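Local structure of type ii site-specific deoxyribonuclease (Klebsiella pneumoniae, 6EKR) at residues A[146-151]-A[291-296]. The protein probably cleaves double-stranded DNA at specific sequences, as a type II restriction endonuclease of the PD-(D/E)xK nuclease family. The protein carries 2 engineered substitutions. Numbering follows the deposited sequence.
Sequences KWMIPD and FDIYSF
M148, Y294 and I149 carry most of the contact between the C-terminal end of helix 132-148 and helix 286-298. M148, a selenomethionine, reaches across with CG anti to its backbone N (chi1 -169°); a bend at chi3 (65°) then turns the methyl. Its SE lies 4.2 Å from Y294 CB, where the two side chains run obliquely to each other. M148 CE comes within 4.1 Å of I293 CG2, the two side chains crossing at about a right angle. The M148 side chain also touches L290 of the same helix.

I149, the first residue after helix 132-148 to leave helical geometry, has its CA 6.8 Å from that of Y294, the nearest CA pair between the segments. The two side chains slide past each other in opposite directions, and the I149 CG2 methyl approaches the ring obliquely, 3.8 Å from Y294 CD1. The other branch of I149 ends at CD1, 4.3 Å from I293 CG2, and the residue further touches F297. Beyond the segments, Y294 also rests on I95.

The contact thus joins the C-terminal end of helix 132-148 and the turn after it to the helix that follows strand 283-285, an outermost strand of the five-stranded mixed sheet in this chain. The side-chain contacts are apolar, between methyls, selenium and carbons of Y294, and no polar bond joins the two segments; close approach and burial of apolar groups, rather than directional bonds, probably hold them together.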
# COMPACT_ATOMS: atom_id res chain seq x y z
N LYS A 146 -1.94 -11.54 -26.65
CA LYS A 146 -1.17 -12.48 -27.45
C LYS A 146 -1.83 -12.75 -28.79
O LYS A 146 -1.16 -13.00 -29.78
CB LYS A 146 -0.99 -13.79 -26.69
CG LYS A 146 -0.10 -14.79 -27.39
CD LYS A 146 1.37 -14.44 -27.21
CE LYS A 146 2.26 -15.54 -27.75
NZ LYS A 146 3.68 -15.32 -27.40
N TRP A 147 -3.16 -12.70 -28.81
CA TRP A 147 -3.90 -12.87 -30.05
C TRP A 147 -3.62 -11.69 -30.96
O TRP A 147 -3.52 -11.83 -32.17
CB TRP A 147 -5.39 -12.93 -29.77
CG TRP A 147 -5.88 -14.22 -29.24
CD1 TRP A 147 -5.32 -15.45 -29.43
CD2 TRP A 147 -7.06 -14.44 -28.46
NE1 TRP A 147 -6.06 -16.41 -28.79
CE2 TRP A 147 -7.14 -15.81 -28.19
CE3 TRP A 147 -8.05 -13.59 -27.95
CZ2 TRP A 147 -8.17 -16.37 -27.44
CZ3 TRP A 147 -9.06 -14.14 -27.20
CH2 TRP A 147 -9.12 -15.51 -26.96
N MSE A 148 -3.51 -10.52 -30.35
CA MSE A 148 -3.46 -9.26 -31.07
C MSE A 148 -2.10 -8.97 -31.69
O MSE A 148 -1.99 -8.86 -32.90
CB MSE A 148 -3.84 -8.13 -30.13
CG MSE A 148 -4.06 -6.82 -30.83
SE MSE A 148 -4.67 -5.52 -29.56
CE MSE A 148 -3.07 -5.43 -28.47
N ILE A 149 -1.08 -8.84 -30.85
CA ILE A 149 0.25 -8.55 -31.34
C ILE A 149 1.12 -9.77 -31.11
O ILE A 149 1.98 -9.76 -30.25
CB ILE A 149 0.88 -7.37 -30.59
CG1 ILE A 149 0.87 -7.65 -29.08
CG2 ILE A 149 0.13 -6.09 -30.89
CD1 ILE A 149 1.30 -6.49 -28.24
N PRO A 150 0.89 -10.83 -31.88
CA PRO A 150 1.59 -12.09 -31.55
C PRO A 150 3.06 -12.13 -31.94
O PRO A 150 3.69 -13.17 -31.80
CB PRO A 150 0.83 -13.13 -32.38
CG PRO A 150 -0.33 -12.43 -32.98
CD PRO A 150 0.01 -11.00 -33.04
N ASP A 151 3.60 -11.02 -32.44
CA ASP A 151 4.99 -10.98 -32.91
C ASP A 151 5.96 -10.28 -31.94
O ASP A 151 7.17 -10.23 -32.20
CB ASP A 151 5.06 -10.31 -34.29
CG ASP A 151 4.47 -11.17 -35.39
OD1 ASP A 151 4.51 -12.42 -35.27
OD2 ASP A 151 3.97 -10.59 -36.37
N PHE A 291 -6.26 -0.95 -28.62
CA PHE A 291 -5.79 -0.13 -29.74
C PHE A 291 -4.57 0.69 -29.34
O PHE A 291 -3.58 0.71 -30.07
CB PHE A 291 -6.91 0.76 -30.32
CG PHE A 291 -6.39 1.79 -31.30
CD1 PHE A 291 -6.08 1.43 -32.61
CD2 PHE A 291 -6.18 3.11 -30.89
CE1 PHE A 291 -5.57 2.38 -33.50
CE2 PHE A 291 -5.67 4.06 -31.78
CZ PHE A 291 -5.37 3.70 -33.08
N ASP A 292 -4.61 1.36 -28.19
CA ASP A 292 -3.46 2.14 -27.75
C ASP A 292 -2.19 1.29 -27.65
O ASP A 292 -1.12 1.72 -28.09
CB ASP A 292 -3.75 2.84 -26.44
CG ASP A 292 -4.75 3.97 -26.59
OD1 ASP A 292 -4.67 4.70 -27.60
OD2 ASP A 292 -5.61 4.13 -25.71
N ILE A 293 -2.32 0.10 -27.09
CA ILE A 293 -1.18 -0.81 -26.95
C ILE A 293 -0.70 -1.24 -28.33
O ILE A 293 0.50 -1.22 -28.59
CB ILE A 293 -1.51 -2.02 -26.02
CG1 ILE A 293 -1.55 -1.58 -24.55
CG2 ILE A 293 -0.54 -3.19 -26.23
CD1 ILE A 293 -0.20 -1.19 -23.94
N TYR A 294 -1.63 -1.61 -29.21
CA TYR A 294 -1.28 -2.01 -30.56
C TYR A 294 -0.61 -0.87 -31.27
O TYR A 294 0.46 -1.04 -31.86
CB TYR A 294 -2.53 -2.40 -31.33
CG TYR A 294 -2.29 -2.70 -32.80
CD1 TYR A 294 -2.04 -4.00 -33.22
CD2 TYR A 294 -2.33 -1.69 -33.76
CE1 TYR A 294 -1.84 -4.30 -34.55
CE2 TYR A 294 -2.12 -1.97 -35.09
CZ TYR A 294 -1.88 -3.28 -35.48
OH TYR A 294 -1.67 -3.58 -36.81
N SER A 295 -1.24 0.30 -31.21
CA SER A 295 -0.72 1.51 -31.80
C SER A 295 0.74 1.73 -31.39
O SER A 295 1.57 2.06 -32.24
CB SER A 295 -1.59 2.70 -31.41
OG SER A 295 -0.93 3.93 -31.57
N PHE A 296 1.04 1.52 -30.11
CA PHE A 296 2.39 1.68 -29.55
C PHE A 296 3.40 0.82 -30.28
O PHE A 296 4.50 1.28 -30.60
CB PHE A 296 2.42 1.33 -28.05
CG PHE A 296 3.81 1.35 -27.43
CD1 PHE A 296 4.31 2.52 -26.88
CD2 PHE A 296 4.59 0.20 -27.40
CE1 PHE A 296 5.58 2.55 -26.31
CE2 PHE A 296 5.87 0.22 -26.83
CZ PHE A 296 6.36 1.39 -26.29